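Local coordinates for protein plantazolicin methyltransferase BamL (Bacillus amyloliquefaciens subsp. plantarum, PDB 5DLY) that probably methylates the amino terminus of desmethylplantazolicin as an S-adenosylmethionine-dependent N-methyltransferase, and here holds S-adenosylhomocysteine and a monoazolic substrate analogue, at residues 30-35 with 170-175; 164-169 with 181-186; 157-162 with 255-260. All blocks are in the same frame, centred on the assembly; numbering follows the deposited sequence.

Interaction 1 of 3, residues 30-35 with 170-175; sequences FRYDER and LNTAQS. With 5D7 (prop-2-en-1-yl 2-[(1S)-1-amino-4-carbamimidamidobutyl]-1,3-thiazole-4-carboxylate), chain B.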
loop_
_atom_site.group_PDB
_atom_site.type_symbol
_atom_site.label_atom_id
_atom_site.label_comp_id
_atom_site.label_asym_id
_atom_site.label_seq_id
_atom_site.Cartn_x
_atom_site.Cartn_y
_atom_site.Cartn_z
ATOM N N PHE A 30 10.645 -7.267 10.073
ATOM C CA PHE A 30 11.294 -5.957 9.937
ATOM C C PHE A 30 12.581 -6.043 9.121
ATOM O O PHE A 30 12.784 -5.263 8.194
ATOM C CB PHE A 30 11.574 -5.324 11.307
ATOM C CG PHE A 30 12.118 -3.920 11.229
ATOM C CD1 PHE A 30 11.272 -2.842 10.960
ATOM C CD2 PHE A 30 13.477 -3.671 11.420
ATOM C CE1 PHE A 30 11.772 -1.551 10.886
ATOM C CE2 PHE A 30 13.981 -2.379 11.348
ATOM C CZ PHE A 30 13.128 -1.317 11.086
ATOM N N ARG A 31 13.443 -6.999 9.467
ATOM C CA ARG A 31 14.706 -7.197 8.761
ATOM C C ARG A 31 14.491 -7.463 7.272
ATOM O O ARG A 31 15.127 -6.829 6.429
ATOM C CB ARG A 31 15.493 -8.345 9.396
ATOM C CG ARG A 31 16.942 -8.426 8.945
ATOM C CD ARG A 31 17.610 -9.703 9.429
ATOM N NE ARG A 31 17.804 -9.734 10.877
ATOM C CZ ARG A 31 17.119 -10.505 11.722
ATOM N NH1 ARG A 31 16.180 -11.338 11.282
ATOM N NH2 ARG A 31 17.385 -10.454 13.018
ATOM N N TYR A 32 13.600 -8.402 6.956
ATOM C CA TYR A 32 13.298 -8.705 5.563
ATOM C C TYR A 32 12.745 -7.461 4.851
ATOM O O TYR A 32 13.218 -7.094 3.766
ATOM C CB TYR A 32 12.308 -9.879 5.417
ATOM C CG TYR A 32 11.994 -10.148 3.961
ATOM C CD1 TYR A 32 10.984 -9.438 3.305
ATOM C CD2 TYR A 32 12.738 -11.069 3.222
ATOM C CE1 TYR A 32 10.720 -9.646 1.967
ATOM C CE2 TYR A 32 12.475 -11.293 1.874
ATOM C CZ TYR A 32 11.462 -10.572 1.250
ATOM O OH TYR A 32 11.163 -10.756 -0.086
ATOM N N ASP A 33 11.750 -6.827 5.467
ATOM C CA ASP A 33 11.034 -5.715 4.825
ATOM C C ASP A 33 11.951 -4.537 4.538
ATOM O O ASP A 33 11.884 -3.939 3.461
ATOM C CB ASP A 33 9.845 -5.259 5.675
ATOM C CG ASP A 33 8.729 -6.293 5.743
ATOM O OD1 ASP A 33 8.809 -7.339 5.055
ATOM O OD2 ASP A 33 7.771 -6.046 6.505
ATOM N N GLU A 34 12.820 -4.213 5.491
ATOM C CA GLU A 34 13.779 -3.131 5.291
ATOM C C GLU A 34 14.775 -3.431 4.175
ATOM O O GLU A 34 15.102 -2.552 3.379
ATOM C CB GLU A 34 14.514 -2.817 6.597
ATOM C CG GLU A 34 13.640 -2.123 7.623
ATOM C CD GLU A 34 13.336 -0.688 7.255
ATOM O OE1 GLU A 34 12.168 -0.396 6.919
ATOM O OE2 GLU A 34 14.270 0.142 7.290
ATOM N N ARG A 35 15.244 -4.675 4.111
ATOM C CA ARG A 35 16.242 -5.074 3.117
ATOM C C ARG A 35 15.665 -5.183 1.707
ATOM O O ARG A 35 16.306 -4.790 0.730
ATOM C CB ARG A 35 16.889 -6.407 3.519
ATOM C CG ARG A 35 18.056 -6.830 2.640
ATOM C CD ARG A 35 18.570 -8.222 2.993
ATOM N NE ARG A 35 17.666 -9.290 2.547
ATOM C CZ ARG A 35 17.096 -10.191 3.348
ATOM N NH1 ARG A 35 17.337 -10.201 4.658
ATOM N NH2 ARG A 35 16.293 -11.113 2.830
ATOM N N LEU A 170 9.870 -16.551 -2.880
ATOM C CA LEU A 170 10.748 -17.189 -1.901
ATOM C C LEU A 170 12.244 -16.994 -2.175
ATOM O O LEU A 170 13.070 -17.225 -1.284
ATOM C CB LEU A 170 10.420 -18.683 -1.771
ATOM C CG LEU A 170 9.077 -19.066 -1.129
ATOM C CD1 LEU A 170 8.869 -20.578 -1.162
ATOM C CD2 LEU A 170 8.972 -18.542 0.294
ATOM N N ASN A 171 12.583 -16.553 -3.388
ATOM C CA ASN A 171 13.979 -16.413 -3.821
ATOM C C ASN A 171 14.815 -15.467 -2.958
ATOM O O ASN A 171 16.025 -15.635 -2.846
ATOM C CB ASN A 171 14.059 -15.952 -5.285
ATOM C CG ASN A 171 13.532 -16.990 -6.269
ATOM O OD1 ASN A 171 13.427 -18.179 -5.957
ATOM N ND2 ASN A 171 13.201 -16.534 -7.475
ATOM N N THR A 172 14.161 -14.472 -2.364
ATOM C CA THR A 172 14.853 -13.448 -1.580
ATOM C C THR A 172 14.972 -13.773 -0.087
ATOM O O THR A 172 15.598 -13.024 0.665
ATOM C CB THR A 172 14.184 -12.080 -1.748
ATOM O OG1 THR A 172 12.767 -12.233 -1.614
ATOM C CG2 THR A 172 14.509 -11.508 -3.124
ATOM N N ALA A 173 14.381 -14.889 0.334
ATOM C CA ALA A 173 14.537 -15.352 1.712
ATOM C C ALA A 173 15.982 -15.808 1.910
ATOM O O ALA A 173 16.559 -16.447 1.031
ATOM C CB ALA A 173 13.566 -16.485 2.009
ATOM N N GLN A 174 16.561 -15.460 3.056
ATOM C CA GLN A 174 17.967 -15.772 3.340
ATOM C C GLN A 174 18.100 -16.687 4.560
ATOM O O GLN A 174 19.203 -17.062 4.951
ATOM C CB GLN A 174 18.776 -14.483 3.541
ATOM C CG GLN A 174 18.793 -13.555 2.328
ATOM C CD GLN A 174 19.671 -12.327 2.510
ATOM O OE1 GLN A 174 20.145 -12.036 3.613
ATOM N NE2 GLN A 174 19.888 -11.593 1.419
ATOM N N SER A 175 16.966 -17.052 5.143
ATOM C CA SER A 175 16.927 -17.936 6.310
ATOM C C SER A 175 15.635 -18.743 6.333
ATOM O O SER A 175 14.674 -18.416 5.638
ATOM C CB SER A 175 17.062 -17.120 7.598
ATOM O OG SER A 175 15.890 -16.356 7.831
HETATM O O9 5D7 B . 6.784 -6.574 -0.918
HETATM C C6 5D7 B . 7.179 -7.641 -0.473
HETATM O O7 5D7 B . 8.024 -8.507 -1.258
HETATM C C8 5D7 B . 8.330 -8.223 -2.626
HETATM C C2 5D7 B . 6.835 -8.082 0.900
HETATM N N3 5D7 B . 6.229 -7.255 1.794
HETATM C C4 5D7 B . 5.992 -7.795 2.999
HETATM S S5 5D7 B . 6.586 -9.424 3.009
HETATM C C1 5D7 B . 7.140 -9.364 1.377
HETATM C CA 5D7 B . 5.369 -7.213 4.207
HETATM N N 5D7 B . 5.210 -5.783 3.976
HETATM C CB 5D7 B . 4.018 -7.866 4.530
HETATM C CG 5D7 B . 3.092 -8.120 3.335
HETATM C CD 5D7 B . 1.646 -8.048 3.801
HETATM N NE 5D7 B . 0.770 -8.425 2.699
HETATM C CZ 5D7 B . 0.357 -9.644 2.346
HETATM N NH2 5D7 B . -0.404 -9.785 1.350
HETATM N NH1 5D7 B . 0.704 -10.666 3.019
HETATM C C3 5D7 B . 9.169 -9.353 -3.167
HETATM C C5 5D7 B . 10.111 -9.132 -4.063
#
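R35 and Y32, about one turn apart on helix 23-56, meet Q174 and T172 in the loop before helix 176-187, on the substrate side of a Rossmann-like methyltransferase fold. The CB of R35 is directed at that loop. CD comes within 3.9 Å of Q174 NE2. The chain bends at chi3 (74°), which sets NE beside the Q174 amide. R35 NE and Q174 NE2 lie 3.4 Å apart; both are donors and form no bond. R35 CZ rests over Q174 CD at 3.4 Å. The guanidinium and amide planes are only 5° apart, so the two tips form a flat stack. At its far end R35 NH1 stands 3.5 Å from Q174 OE1. R35 NH2, at the guanidinium edge, gives T172 O a weak hydrogen bond of 3.0 Å. Its stronger partner is E178, in a salt bridge. Y32 makes the second link and crosses T172 at about a right angle. Y32 CE1 reaches C1 of the ligand's thiazole at 3.6 Å. At the end of the ring, Y32 OH shares a 2.7 Å hydrogen bond with T172 OG1, which lies near the ring plane and also bonds weakly to G169 O.

Interaction 2 of 3, residues 164-169 with 181-186; sequences NSLGEG and YLKDQY. With 5D7 (prop-2-en-1-yl 2-[(1S)-1-amino-4-carbamimidamidobutyl]-1,3-thiazole-4-carboxylate), chain B.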
loop_
_atom_site.group_PDB
_atom_site.type_symbol
_atom_site.label_atom_id
_atom_site.label_comp_id
_atom_site.label_asym_id
_atom_site.label_seq_id
_atom_site.Cartn_x
_atom_site.Cartn_y
_atom_site.Cartn_z
ATOM N N ASN A 164 -0.162 -15.761 -6.417
ATOM C CA ASN A 164 0.396 -16.594 -7.484
ATOM C C ASN A 164 1.910 -16.436 -7.630
ATOM O O ASN A 164 2.548 -17.202 -8.350
ATOM C CB ASN A 164 -0.311 -16.330 -8.822
ATOM C CG ASN A 164 -1.745 -16.858 -8.860
ATOM O OD1 ASN A 164 -2.611 -16.263 -9.501
ATOM N ND2 ASN A 164 -1.995 -17.973 -8.191
ATOM N N SER A 165 2.478 -15.448 -6.935
ATOM C CA SER A 165 3.918 -15.164 -6.994
ATOM C C SER A 165 4.762 -15.850 -5.912
ATOM O O SER A 165 5.970 -15.597 -5.821
ATOM C CB SER A 165 4.160 -13.649 -6.928
ATOM O OG SER A 165 3.674 -13.003 -8.087
ATOM N N LEU A 166 4.137 -16.712 -5.104
ATOM C CA LEU A 166 4.808 -17.364 -3.967
ATOM C C LEU A 166 6.152 -17.993 -4.353
ATOM O O LEU A 166 7.177 -17.719 -3.718
ATOM C CB LEU A 166 3.891 -18.412 -3.316
ATOM C CG LEU A 166 4.371 -19.253 -2.116
ATOM C CD1 LEU A 166 5.279 -18.502 -1.145
ATOM C CD2 LEU A 166 3.174 -19.835 -1.373
ATOM N N GLY A 167 6.128 -18.820 -5.395
ATOM C CA GLY A 167 7.312 -19.548 -5.849
ATOM C C GLY A 167 8.515 -18.655 -6.066
ATOM O O GLY A 167 9.595 -18.913 -5.527
ATOM N N GLU A 168 8.315 -17.593 -6.843
ATOM C CA GLU A 168 9.364 -16.621 -7.145
ATOM C C GLU A 168 9.659 -15.754 -5.928
ATOM O O GLU A 168 10.794 -15.309 -5.730
ATOM C CB GLU A 168 8.941 -15.723 -8.309
ATOM C CG GLU A 168 8.109 -16.414 -9.380
ATOM C CD GLU A 168 7.164 -15.456 -10.087
ATOM O OE1 GLU A 168 5.968 -15.801 -10.235
ATOM O OE2 GLU A 168 7.610 -14.355 -10.487
ATOM N N GLY A 169 8.627 -15.521 -5.120
ATOM C CA GLY A 169 8.736 -14.681 -3.932
ATOM C C GLY A 169 9.676 -15.235 -2.882
ATOM O O GLY A 169 10.233 -14.483 -2.094
ATOM N N TYR A 181 8.139 -16.901 6.994
ATOM C CA TYR A 181 7.502 -15.588 6.905
ATOM C C TYR A 181 6.868 -15.363 5.537
ATOM O O TYR A 181 5.675 -15.079 5.440
ATOM C CB TYR A 181 8.546 -14.515 7.221
ATOM C CG TYR A 181 8.151 -13.100 6.886
ATOM C CD1 TYR A 181 7.039 -12.504 7.487
ATOM C CD2 TYR A 181 8.911 -12.348 5.996
ATOM C CE1 TYR A 181 6.684 -11.196 7.187
ATOM C CE2 TYR A 181 8.558 -11.040 5.676
ATOM C CZ TYR A 181 7.448 -10.476 6.283
ATOM O OH TYR A 181 7.098 -9.178 5.993
ATOM N N LEU A 182 7.660 -15.519 4.481
ATOM C CA LEU A 182 7.162 -15.261 3.127
ATOM C C LEU A 182 6.052 -16.221 2.705
ATOM O O LEU A 182 5.082 -15.805 2.067
ATOM C CB LEU A 182 8.307 -15.263 2.107
ATOM C CG LEU A 182 9.306 -14.104 2.219
ATOM C CD1 LEU A 182 10.386 -14.262 1.159
ATOM C CD2 LEU A 182 8.631 -12.738 2.118
ATOM N N LYS A 183 6.190 -17.499 3.063
ATOM C CA LYS A 183 5.130 -18.471 2.775
ATOM C C LYS A 183 3.804 -18.015 3.385
ATOM O O LYS A 183 2.772 -18.009 2.703
ATOM C CB LYS A 183 5.488 -19.872 3.290
ATOM C CG LYS A 183 6.486 -20.642 2.441
ATOM C CD LYS A 183 6.600 -22.063 2.975
ATOM C CE LYS A 183 7.871 -22.748 2.514
ATOM N NZ LYS A 183 8.162 -23.926 3.385
ATOM N N ASP A 184 3.830 -17.647 4.668
ATOM C CA ASP A 184 2.638 -17.125 5.335
ATOM C C ASP A 184 2.109 -15.844 4.674
ATOM O O ASP A 184 0.895 -15.685 4.510
ATOM C CB ASP A 184 2.900 -16.871 6.819
ATOM C CG ASP A 184 2.893 -18.142 7.653
ATOM O OD1 ASP A 184 2.505 -19.223 7.144
ATOM O OD2 ASP A 184 3.258 -18.040 8.835
ATOM N N GLN A 185 3.013 -14.950 4.277
ATOM C CA GLN A 185 2.591 -13.697 3.635
ATOM C C GLN A 185 1.896 -13.951 2.291
ATOM O O GLN A 185 0.826 -13.394 2.025
ATOM C CB GLN A 185 3.756 -12.711 3.469
ATOM C CG GLN A 185 4.410 -12.235 4.764
ATOM C CD GLN A 185 3.402 -11.841 5.838
ATOM O OE1 GLN A 185 3.426 -12.353 6.964
ATOM N NE2 GLN A 185 2.503 -10.942 5.489
ATOM N N TYR A 186 2.506 -14.772 1.437
ATOM C CA TYR A 186 1.906 -15.074 0.137
ATOM C C TYR A 186 0.603 -15.858 0.235
ATOM O O TYR A 186 -0.317 -15.599 -0.533
ATOM C CB TYR A 186 2.899 -15.761 -0.813
ATOM C CG TYR A 186 3.902 -14.798 -1.410
ATOM C CD1 TYR A 186 3.602 -14.064 -2.562
ATOM C CD2 TYR A 186 5.149 -14.606 -0.811
ATOM C CE1 TYR A 186 4.525 -13.176 -3.104
ATOM C CE2 TYR A 186 6.072 -13.714 -1.337
ATOM C CZ TYR A 186 5.756 -13.001 -2.478
ATOM O OH TYR A 186 6.686 -12.125 -2.986
HETATM O O9 5D7 B . 6.784 -6.574 -0.918
HETATM C C6 5D7 B . 7.179 -7.641 -0.473
HETATM O O7 5D7 B . 8.024 -8.507 -1.258
HETATM C C8 5D7 B . 8.330 -8.223 -2.626
HETATM C C2 5D7 B . 6.835 -8.082 0.900
HETATM N N3 5D7 B . 6.229 -7.255 1.794
HETATM C C4 5D7 B . 5.992 -7.795 2.999
HETATM S S5 5D7 B . 6.586 -9.424 3.009
HETATM C C1 5D7 B . 7.140 -9.364 1.377
HETATM C CA 5D7 B . 5.369 -7.213 4.207
HETATM N N 5D7 B . 5.210 -5.783 3.976
HETATM C CB 5D7 B . 4.018 -7.866 4.530
HETATM C CG 5D7 B . 3.092 -8.120 3.335
HETATM C CD 5D7 B . 1.646 -8.048 3.801
HETATM N NE 5D7 B . 0.770 -8.425 2.699
HETATM C CZ 5D7 B . 0.357 -9.644 2.346
HETATM N NH2 5D7 B . -0.404 -9.785 1.350
HETATM N NH1 5D7 B . 0.704 -10.666 3.019
HETATM C C3 5D7 B . 9.169 -9.353 -3.167
HETATM C C5 5D7 B . 10.111 -9.132 -4.063
HETATM O O HOH W 1 9.139 -11.940 -1.561
#
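L166 and G169 of the short helix 166-169 pack on Y186 of helix 176-187 in a buried contact between two helices joined by a short loop. No direct hydrogen bond crosses it. Y186 has the largest share of the contact, closely followed by L166. The CG of Y186 lies anti to the carbonyl carbon (chi1 -77°), and the ring lies against the short helix. L166 CA stands over one ring face, 4.0 Å from the ring centroid and 24° off the normal, as a CH-pi contact. L166 CD1 touches Y186 CB at 3.6 Å, near the foot of the ring. S165 CB approaches Y186 CE1 at 3.9 Å. Further out, G169 CA lies 3.4 Å from Y186 OH. G169 has no side chain, so its backbone can come this close to the end of the ring. Both helices belong to the region between strands 154-160 and 209-214, which contributes to substrate recognition in many class I methyltransferases. A water in the plane of the Y186 ring joins the polar ends. It donates to G169 O at 2.8 Å and is hydrogen-bonded to Y186 OH at 2.8 Å. L182 CD1 also touches G169 O, while L182 CD2 packs on the thiazole. Helix 176-187 also lines the ligand pocket. Y181 OH is 3.0 Å from the ligand sulfur S5 and is hydrogen-bonded to D33. In the last turn of the helix, Q185 O accepts a 2.9 Å hydrogen bond from NH1 of the ligand guanidinium. The same carbonyl accepts from S189 OG. The negative end of the helix dipole probably makes this a favourable place for the cationic group.

Interaction 3 of 3, residues 157-162 with 255-260; sequences YIVDLD and PALLHG. With 5D7 (prop-2-en-1-yl 2-[(1S)-1-amino-4-carbamimidamidobutyl]-1,3-thiazole-4-carboxylate), chain B.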
loop_
_atom_site.group_PDB
_atom_site.type_symbol
_atom_site.label_atom_id
_atom_site.label_comp_id
_atom_site.label_asym_id
_atom_site.label_seq_id
_atom_site.Cartn_x
_atom_site.Cartn_y
_atom_site.Cartn_z
ATOM N N TYR A 157 -4.600 4.147 -3.317
ATOM C CA TYR A 157 -3.622 3.351 -4.060
ATOM C C TYR A 157 -3.156 2.191 -3.186
ATOM O O TYR A 157 -2.661 2.403 -2.080
ATOM C CB TYR A 157 -2.442 4.217 -4.531
ATOM C CG TYR A 157 -1.397 3.491 -5.363
ATOM C CD1 TYR A 157 -1.773 2.572 -6.343
ATOM C CD2 TYR A 157 -0.027 3.743 -5.185
ATOM C CE1 TYR A 157 -0.817 1.912 -7.118
ATOM C CE2 TYR A 157 0.933 3.096 -5.957
ATOM C CZ TYR A 157 0.527 2.169 -6.915
ATOM O OH TYR A 157 1.464 1.509 -7.684
ATOM N N ILE A 158 -3.320 0.973 -3.695
ATOM C CA ILE A 158 -3.050 -0.261 -2.958
ATOM C C ILE A 158 -1.987 -1.039 -3.714
ATOM O O ILE A 158 -2.131 -1.266 -4.918
ATOM C CB ILE A 158 -4.324 -1.150 -2.870
ATOM C CG1 ILE A 158 -5.492 -0.390 -2.223
ATOM C CG2 ILE A 158 -4.038 -2.439 -2.098
ATOM C CD1 ILE A 158 -6.837 -1.089 -2.332
ATOM N N VAL A 159 -0.911 -1.421 -3.027
ATOM C CA VAL A 159 0.137 -2.249 -3.619
ATOM C C VAL A 159 0.302 -3.434 -2.686
ATOM O O VAL A 159 0.482 -3.253 -1.505
ATOM C CB VAL A 159 1.479 -1.484 -3.750
ATOM C CG1 VAL A 159 2.535 -2.343 -4.443
ATOM C CG2 VAL A 159 1.271 -0.194 -4.526
ATOM N N ASP A 160 0.221 -4.650 -3.211
ATOM C CA ASP A 160 0.382 -5.824 -2.369
ATOM C C ASP A 160 0.911 -7.031 -3.122
ATOM O O ASP A 160 0.986 -7.032 -4.355
ATOM C CB ASP A 160 -0.945 -6.179 -1.681
ATOM C CG ASP A 160 -0.750 -6.905 -0.338
ATOM O OD1 ASP A 160 0.370 -6.858 0.239
ATOM O OD2 ASP A 160 -1.741 -7.498 0.149
ATOM N N LEU A 161 1.283 -8.054 -2.359
ATOM C CA LEU A 161 1.698 -9.336 -2.922
ATOM C C LEU A 161 0.577 -10.007 -3.704
ATOM O O LEU A 161 -0.598 -9.884 -3.346
ATOM C CB LEU A 161 2.112 -10.283 -1.799
ATOM C CG LEU A 161 3.254 -9.837 -0.890
ATOM C CD1 LEU A 161 3.463 -10.878 0.202
ATOM C CD2 LEU A 161 4.531 -9.616 -1.677
ATOM N N ASP A 162 0.962 -10.723 -4.761
ATOM C CA ASP A 162 0.051 -11.593 -5.507
ATOM C C ASP A 162 0.310 -13.014 -5.037
ATOM O O ASP A 162 1.451 -13.475 -5.079
ATOM C CB ASP A 162 0.345 -11.471 -7.009
ATOM C CG ASP A 162 -0.664 -12.207 -7.885
ATOM O OD1 ASP A 162 -1.231 -13.231 -7.459
ATOM O OD2 ASP A 162 -0.856 -11.750 -9.032
ATOM N N PRO A 255 9.046 -10.468 -8.200
ATOM C CA PRO A 255 7.788 -10.861 -8.832
ATOM C C PRO A 255 6.867 -9.655 -8.993
ATOM O O PRO A 255 7.009 -8.659 -8.276
ATOM C CB PRO A 255 7.175 -11.851 -7.832
ATOM C CG PRO A 255 8.283 -12.263 -6.933
ATOM C CD PRO A 255 9.232 -11.105 -6.886
ATOM N N ALA A 256 5.934 -9.752 -9.929
ATOM C CA ALA A 256 4.983 -8.667 -10.161
ATOM C C ALA A 256 4.051 -8.527 -8.962
ATOM O O ALA A 256 3.582 -9.520 -8.411
ATOM C CB ALA A 256 4.179 -8.912 -11.433
ATOM N N LEU A 257 3.810 -7.286 -8.558
ATOM C CA LEU A 257 2.929 -6.988 -7.434
ATOM C C LEU A 257 1.541 -6.654 -7.961
ATOM O O LEU A 257 1.388 -6.308 -9.136
ATOM C CB LEU A 257 3.483 -5.795 -6.652
ATOM C CG LEU A 257 4.784 -6.055 -5.884
ATOM C CD1 LEU A 257 5.482 -4.754 -5.536
ATOM C CD2 LEU A 257 4.517 -6.855 -4.621
ATOM N N LEU A 258 0.537 -6.759 -7.092
ATOM C CA LEU A 258 -0.790 -6.210 -7.388
ATOM C C LEU A 258 -0.785 -4.699 -7.172
ATOM O O LEU A 258 -0.295 -4.217 -6.138
ATOM C CB LEU A 258 -1.836 -6.837 -6.473
ATOM C CG LEU A 258 -1.935 -8.362 -6.402
ATOM C CD1 LEU A 258 -3.005 -8.749 -5.396
ATOM C CD2 LEU A 258 -2.277 -8.917 -7.771
ATOM N N HIS A 259 -1.314 -3.957 -8.149
ATOM C CA HIS A 259 -1.484 -2.508 -8.042
ATOM C C HIS A 259 -2.947 -2.190 -8.276
ATOM O O HIS A 259 -3.499 -2.558 -9.310
ATOM C CB HIS A 259 -0.631 -1.783 -9.086
ATOM C CG HIS A 259 0.820 -2.118 -9.009
ATOM N ND1 HIS A 259 1.335 -3.277 -9.544
ATOM C CD2 HIS A 259 1.866 -1.456 -8.456
ATOM C CE1 HIS A 259 2.634 -3.324 -9.314
ATOM N NE2 HIS A 259 2.984 -2.228 -8.672
ATOM N N GLY A 260 -3.585 -1.536 -7.310
ATOM C CA GLY A 260 -5.014 -1.230 -7.408
ATOM C C GLY A 260 -5.279 0.222 -7.092
ATOM O O GLY A 260 -4.651 0.787 -6.190
HETATM O O9 5D7 B . 6.784 -6.574 -0.918
HETATM C C6 5D7 B . 7.179 -7.641 -0.473
HETATM O O7 5D7 B . 8.024 -8.507 -1.258
HETATM C C8 5D7 B . 8.330 -8.223 -2.626
HETATM C C2 5D7 B . 6.835 -8.082 0.900
HETATM N N3 5D7 B . 6.229 -7.255 1.794
HETATM C C4 5D7 B . 5.992 -7.795 2.999
HETATM S S5 5D7 B . 6.586 -9.424 3.009
HETATM C C1 5D7 B . 7.140 -9.364 1.377
HETATM C CA 5D7 B . 5.369 -7.213 4.207
HETATM N N 5D7 B . 5.210 -5.783 3.976
HETATM C CB 5D7 B . 4.018 -7.866 4.530
HETATM C CG 5D7 B . 3.092 -8.120 3.335
HETATM C CD 5D7 B . 1.646 -8.048 3.801
HETATM N NE 5D7 B . 0.770 -8.425 2.699
HETATM C CZ 5D7 B . 0.357 -9.644 2.346
HETATM N NH2 5D7 B . -0.404 -9.785 1.350
HETATM N NH1 5D7 B . 0.704 -10.666 3.019
HETATM C C3 5D7 B . 9.169 -9.353 -3.167
HETATM C C5 5D7 B . 10.111 -9.132 -4.063
HETATM O O HOH W 2 3.593 -10.489 -5.768
#
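I158 and G260 are joined by two backbone hydrogen bonds, N to O in each direction, both 2.8 Å. Two residues further along, D160 N reaches L258 O at 3.0 Å, and L258 N reaches D160 O at 2.8 Å. V159 and H259 form the non-hydrogen-bonded pair between them. The strands are antiparallel, with axes 171° apart. This is the hallmark of the class I methyltransferase sheet, in which the antiparallel strand 258-265 is inserted between strands 154-160 and 209-214. Past the end of the ladder, a water accepts from D162 N and donates to A256 O. The D160 side chain binds the ligand. Its CG lies anti to the backbone N (chi1 -152°), and its carboxylate meets the ligand guanidinium. D160 OD1 takes a 2.9 Å hydrogen bond from ligand NE, and D160 OD2 takes one of 2.9 Å from ligand NH2. G134 N adds a further bond to OD2. The packing lies outside these bonds. On one face of the sheet, Y157 and H259 point the same way side by side. Y157 OH sits 3.1 Å from H259 CD2, at the edge of the imidazole and in its plane. V159 CG2 covers part of one face of the Y157 ring. V159 CG1 meets L257 CD1 at 4.0 Å. L258 points to the other face, and its CD2 packs against D162, the two side chains crossing at about a right angle. Beyond the strand, L161 CD2 meets the ligand ester carbon C6. Two carboxylate oxygens facing two guanidinium nitrogens in a buried place are consistent with selection for an arginine side chain in the substrate.

Overall arrangement
All three contacts touch the same ligand. Interaction 3 lies within the central sheet, about 8 Å from the centre of the chain. Interactions 1 and 2 lie about 18 and 17 Å out, among the helices over the pocket. The centres of interactions 1 and 2 are 11 Å apart, and those of 2 and 3 are 13 Å apart. Interactions 1 and 3 are 18 Å apart and do not touch. Interaction 2 touches both neighbours, through Y181 and L182 to helix 23-56 and through Y186 to L161 and D162. Along the chain it is nested between 157-162 and 255-260. Helix 23-56, the inserted helices and the end of strand 154-160 thus build the substrate pocket jointly.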